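Local coordinates for protein pectinesterase A (Erwinia chrysanthemi, PDB 2NTP) that hydrolyses the methyl esters of galacturonosyl units in pectin, releasing methanol and opening the way to maceration and soft-rotting of plant tissue, at residues A65-A70 / S89-S94; L103-D108 / A130-V135. All blocks are in the same frame, centred on the assembly; numbering follows the deposited sequence.

Contact 1 of 2, residues A65-A70 / S89-S94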
loop_
_atom_site.group_PDB
_atom_site.type_symbol
_atom_site.label_atom_id
_atom_site.label_comp_id
_atom_site.label_asym_id
_atom_site.label_seq_id
_atom_site.Cartn_x
_atom_site.Cartn_y
_atom_site.Cartn_z
ATOM N N ALA A 65 -8.529 16.230 -5.692
ATOM C CA ALA A 65 -7.095 16.497 -5.712
ATOM C C ALA A 65 -6.351 15.181 -5.908
ATOM O O ALA A 65 -6.278 14.366 -4.991
ATOM C CB ALA A 65 -6.654 17.192 -4.432
ATOM N N VAL A 66 -5.824 14.982 -7.116
ATOM C CA VAL A 66 -5.263 13.690 -7.527
ATOM C C VAL A 66 -3.819 13.833 -7.996
ATOM O O VAL A 66 -3.499 14.720 -8.797
ATOM C CB VAL A 66 -6.103 13.029 -8.673
ATOM C CG1 VAL A 66 -5.561 11.647 -9.024
ATOM C CG2 VAL A 66 -7.575 12.915 -8.290
ATOM N N ILE A 67 -2.956 12.951 -7.491
ATOM C CA ILE A 67 -1.578 12.831 -7.958
ATOM C C ILE A 67 -1.474 11.470 -8.634
ATOM O O ILE A 67 -1.727 10.444 -8.008
ATOM C CB ILE A 67 -0.563 12.923 -6.789
ATOM C CG1 ILE A 67 -0.889 14.134 -5.899
ATOM C CG2 ILE A 67 0.875 12.951 -7.318
ATOM C CD1 ILE A 67 -0.116 14.187 -4.574
ATOM N N ALA A 68 -1.130 11.467 -9.918
ATOM C CA ALA A 68 -1.214 10.247 -10.718
ATOM C C ALA A 68 -0.107 10.128 -11.756
ATOM O O ALA A 68 0.286 11.115 -12.382
ATOM C CB ALA A 68 -2.573 10.168 -11.400
ATOM N N ALA A 69 0.392 8.909 -11.921
ATOM C CA ALA A 69 1.306 8.574 -13.011
ATOM C C ALA A 69 1.180 7.088 -13.329
ATOM O O ALA A 69 0.820 6.290 -12.457
ATOM C CB ALA A 69 2.744 8.928 -12.652
ATOM N N ALA A 70 1.467 6.725 -14.577
ATOM C CA ALA A 70 1.399 5.333 -15.012
ATOM C C ALA A 70 2.792 4.736 -15.179
ATOM O O ALA A 70 3.538 5.114 -16.093
ATOM C CB ALA A 70 0.601 5.216 -16.308
ATOM N N SER A 89 6.859 3.416 -8.275
ATOM C CA SER A 89 5.959 4.146 -7.387
ATOM C C SER A 89 5.654 5.560 -7.866
ATOM O O SER A 89 6.553 6.287 -8.282
ATOM C CB SER A 89 6.514 4.192 -5.965
ATOM O OG SER A 89 5.492 4.629 -5.081
ATOM N N THR A 90 4.382 5.948 -7.783
ATOM C CA THR A 90 3.992 7.320 -8.116
ATOM C C THR A 90 4.560 8.279 -7.070
ATOM O O THR A 90 5.136 9.311 -7.418
ATOM C CB THR A 90 2.460 7.465 -8.244
ATOM O OG1 THR A 90 2.003 6.637 -9.321
ATOM C CG2 THR A 90 2.057 8.924 -8.528
ATOM N N ILE A 91 4.397 7.929 -5.795
ATOM C CA ILE A 91 4.959 8.717 -4.699
ATOM C C ILE A 91 5.835 7.830 -3.823
ATOM O O ILE A 91 5.422 6.744 -3.412
ATOM C CB ILE A 91 3.855 9.415 -3.861
ATOM C CG1 ILE A 91 3.121 10.455 -4.718
ATOM C CG2 ILE A 91 4.450 10.069 -2.596
ATOM C CD1 ILE A 91 2.052 11.253 -3.975
ATOM N N THR A 92 7.051 8.302 -3.565
ATOM C CA THR A 92 8.006 7.602 -2.713
ATOM C C THR A 92 8.299 8.476 -1.493
ATOM O O THR A 92 8.718 9.622 -1.645
ATOM C CB THR A 92 9.309 7.301 -3.488
ATOM O OG1 THR A 92 9.015 6.459 -4.617
ATOM C CG2 THR A 92 10.322 6.613 -2.594
ATOM N N ILE A 93 8.062 7.939 -0.295
ATOM C CA ILE A 93 8.341 8.678 0.944
ATOM C C ILE A 93 9.627 8.158 1.566
ATOM O O ILE A 93 9.671 7.028 2.067
ATOM C CB ILE A 93 7.179 8.580 1.983
ATOM C CG1 ILE A 93 5.825 8.950 1.362
ATOM C CG2 ILE A 93 7.494 9.435 3.222
ATOM C CD1 ILE A 93 5.730 10.372 0.815
ATOM N N SER A 94 10.672 8.984 1.507
ATOM C CA SER A 94 11.995 8.644 2.033
ATOM C C SER A 94 12.437 9.706 3.036
ATOM O O SER A 94 13.596 10.139 3.043
ATOM C CB SER A 94 13.015 8.542 0.899
ATOM O OG SER A 94 12.706 7.456 0.042
#
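Two isoleucine tips make the apolar heart of this contact: CD1 of Ile67 lies 3.7 Å from CD1 of Ile91, and the same Ile91 methyl also sits 3.9 Å from CG2 of Ile67, so it rests between both branches of its partner. The two side chains cross at about a right angle. In each, CG1 stands anti to the carbonyl carbon (chi1 -48° in Ile67, -65° in Ile91) and the chain then runs out extended to CD1. Next to Ile91 in the chain, Thr90 meets the C-terminal end of strand 65-69, at Ala68 and Ala69. Its CG2 packs 3.8 Å from Ala69 N, while its OG1 approaches Ala69 O at 3.4 Å without a hydrogen bond; that hydroxyl is bonded instead to Arg106 O. The fold is the right-handed parallel beta-helix of pectinesterases, and here strands 65-69 and 91-93, from two different parallel sheets, face each other across its buried interior. Further out, Leu48 touches both isoleucines and Ile105 also packs on Ile91. Behind Thr90, the hydroxyl of Ser89 bonds to Ile91 O at 2.7 Å, standing above the carbonyl plane and spanning the bend at Thr90, while Arg47 NH2 bonds Ser89 O.

Contact 2 of 2, residues L103-D108 / A130-V135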
loop_
_atom_site.group_PDB
_atom_site.type_symbol
_atom_site.label_atom_id
_atom_site.label_comp_id
_atom_site.label_asym_id
_atom_site.label_seq_id
_atom_site.Cartn_x
_atom_site.Cartn_y
_atom_site.Cartn_z
ATOM N N LEU A 103 -6.491 13.720 -0.330
ATOM C CA LEU A 103 -6.038 13.604 -1.710
ATOM C C LEU A 103 -5.983 12.157 -2.164
ATOM O O LEU A 103 -5.985 11.236 -1.347
ATOM C CB LEU A 103 -4.690 14.300 -1.914
ATOM C CG LEU A 103 -3.500 13.912 -1.044
ATOM C CD1 LEU A 103 -2.817 12.684 -1.599
ATOM C CD2 LEU A 103 -2.509 15.075 -0.932
ATOM N N THR A 104 -5.957 11.980 -3.478
ATOM C CA THR A 104 -5.861 10.660 -4.096
ATOM C C THR A 104 -4.488 10.507 -4.738
ATOM O O THR A 104 -3.986 11.445 -5.367
ATOM C CB THR A 104 -6.960 10.461 -5.153
ATOM O OG1 THR A 104 -8.250 10.596 -4.537
ATOM C CG2 THR A 104 -6.847 9.077 -5.811
ATOM N N ILE A 105 -3.889 9.331 -4.556
ATOM C CA ILE A 105 -2.619 8.969 -5.182
ATOM C C ILE A 105 -2.868 7.714 -6.023
ATOM O O ILE A 105 -3.348 6.700 -5.510
ATOM C CB ILE A 105 -1.518 8.676 -4.130
ATOM C CG1 ILE A 105 -1.332 9.875 -3.185
ATOM C CG2 ILE A 105 -0.205 8.313 -4.826
ATOM C CD1 ILE A 105 -0.583 9.550 -1.883
ATOM N N ARG A 106 -2.562 7.799 -7.315
ATOM C CA ARG A 106 -2.832 6.705 -8.249
ATOM C C ARG A 106 -1.582 6.238 -8.981
ATOM O O ARG A 106 -0.718 7.046 -9.340
ATOM C CB ARG A 106 -3.855 7.124 -9.318
ATOM C CG ARG A 106 -5.104 7.833 -8.821
ATOM C CD ARG A 106 -6.193 7.828 -9.905
ATOM N NE ARG A 106 -5.710 8.357 -11.183
ATOM C CZ ARG A 106 -6.313 9.308 -11.900
ATOM N NH1 ARG A 106 -7.459 9.853 -11.498
ATOM N NH2 ARG A 106 -5.768 9.709 -13.038
ATOM N N ASN A 107 -1.499 4.929 -9.210
ATOM C CA ASN A 107 -0.705 4.433 -10.329
ATOM C C ASN A 107 -1.679 4.073 -11.443
ATOM O O ASN A 107 -2.579 3.245 -11.259
ATOM C CB ASN A 107 0.197 3.256 -9.955
ATOM C CG ASN A 107 1.270 2.988 -11.013
ATOM O OD1 ASN A 107 0.979 2.937 -12.214
ATOM N ND2 ASN A 107 2.508 2.821 -10.572
ATOM N N ASP A 108 -1.517 4.740 -12.581
ATOM C CA ASP A 108 -2.477 4.624 -13.673
ATOM C C ASP A 108 -2.106 3.546 -14.687
ATOM O O ASP A 108 -2.713 3.472 -15.763
ATOM C CB ASP A 108 -2.670 5.981 -14.367
ATOM C CG ASP A 108 -3.561 6.921 -13.579
ATOM O OD1 ASP A 108 -4.249 6.475 -12.638
ATOM O OD2 ASP A 108 -3.580 8.123 -13.922
ATOM N N ALA A 130 2.689 -2.211 -9.979
ATOM C CA ALA A 130 2.625 -0.787 -10.274
ATOM C C ALA A 130 2.179 -0.049 -9.015
ATOM O O ALA A 130 0.984 0.100 -8.736
ATOM C CB ALA A 130 1.688 -0.518 -11.455
ATOM N N VAL A 131 3.172 0.398 -8.257
ATOM C CA VAL A 131 2.967 0.966 -6.927
ATOM C C VAL A 131 2.416 2.394 -6.985
ATOM O O VAL A 131 2.910 3.220 -7.746
ATOM C CB VAL A 131 4.292 0.936 -6.130
ATOM C CG1 VAL A 131 4.106 1.536 -4.736
ATOM C CG2 VAL A 131 4.835 -0.488 -6.026
ATOM N N ALA A 132 1.396 2.677 -6.173
ATOM C CA ALA A 132 0.884 4.042 -6.033
ATOM C C ALA A 132 1.702 4.815 -5.000
ATOM O O ALA A 132 2.164 5.927 -5.264
ATOM C CB ALA A 132 -0.608 4.035 -5.649
ATOM N N LEU A 133 1.895 4.201 -3.835
ATOM C CA LEU A 133 2.605 4.816 -2.720
ATOM C C LEU A 133 3.605 3.847 -2.111
ATOM O O LEU A 133 3.265 2.697 -1.808
ATOM C CB LEU A 133 1.597 5.265 -1.658
ATOM C CG LEU A 133 2.111 5.835 -0.336
ATOM C CD1 LEU A 133 2.881 7.139 -0.562
ATOM C CD2 LEU A 133 0.916 6.051 0.602
ATOM N N TYR A 134 4.830 4.326 -1.922
ATOM C CA TYR A 134 5.913 3.532 -1.359
ATOM C C TYR A 134 6.479 4.308 -0.183
ATOM O O TYR A 134 6.947 5.429 -0.349
ATOM C CB TYR A 134 6.986 3.295 -2.429
ATOM C CG TYR A 134 8.256 2.566 -2.012
ATOM C CD1 TYR A 134 8.270 1.651 -0.957
ATOM C CD2 TYR A 134 9.446 2.765 -2.721
ATOM C CE1 TYR A 134 9.444 0.975 -0.606
ATOM C CE2 TYR A 134 10.607 2.096 -2.381
ATOM C CZ TYR A 134 10.603 1.209 -1.328
ATOM O OH TYR A 134 11.773 0.552 -1.001
ATOM N N VAL A 135 6.384 3.725 1.007
ATOM C CA VAL A 135 7.051 4.276 2.184
ATOM C C VAL A 135 8.305 3.436 2.376
ATOM O O VAL A 135 8.214 2.225 2.579
ATOM C CB VAL A 135 6.144 4.225 3.444
ATOM C CG1 VAL A 135 6.850 4.878 4.639
ATOM C CG2 VAL A 135 4.814 4.918 3.182
#
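Asn107 holds CG anti to its backbone N (chi1 -165°), which carries the amide across to the bend at 130-132, and chi2 of -47° turns ND2 toward the backbone there. ND2 donates to Val131 O at 2.9 Å in a nearly straight bond (171° at the hydrogen). The oxygen lies in the amide plane of Asn107, yet ND2 itself stands above the plane of the Val131 carbonyl. The amide nitrogen has a second backbone acceptor in Thr71 O, and OD1 takes the N-H of Phe109, so both ends of the amide are bonded and its rotation is fixed. The methyl of Ala130 lies over the plane of the amide, its CB 3.6 Å from Asn107 CG and about as far from ND2 and OD1. On the other side of Val131, Ala132 CB fits against the strand backbone, 3.8 Å from Asn107 N. Ile105, with CG2 anti to its own N, brings that methyl to 3.4 Å from Ala132 O, and its CD1 reaches Leu133 CD1 at 4.4 Å, a looser apolar touch. Arg106 leaves the strand on the side away from 130-135, and its guanidinium holds Asp108 in a side-on salt bridge, NE to OD1 and NH2 to OD2.

The bend at 130-132 lies close to the catalytic centre: the side chain of Val131 is about 4 Å from those of Asp154, the proton donor, and substrate-binding Thr85. Within the right-handed parallel beta-helix, strand 103-107 runs between 65-69 and 147-150, and strand 133-135 between 91-93 and 156-158, with Ile91 and Leu149 each packing on both Ile105 and Leu133.

From the N terminus, the chain lays down strand 65-69, passes through the short helix 84-87 and returns at 91-93, where contact 1 closes the first loop. Strand 99-101 follows, then 103-107; a second excursion, carrying helix 111-116, ends when contact 2 closes at 130-135. The two loops are thus in series, neither enclosing nor crossing the other, and their centres lie 5 Å apart as equivalent joins on neighbouring coils of the beta-helix. Strands 65-69 and 103-107 are neighbours in one parallel sheet, 91-93 and 133-135 in another. The Thr90 hydroxyl crosses from one contact to the other, and Ile93 N to Tyr134 O, 2.7 Å, is probably a hydrogen bond within the second sheet.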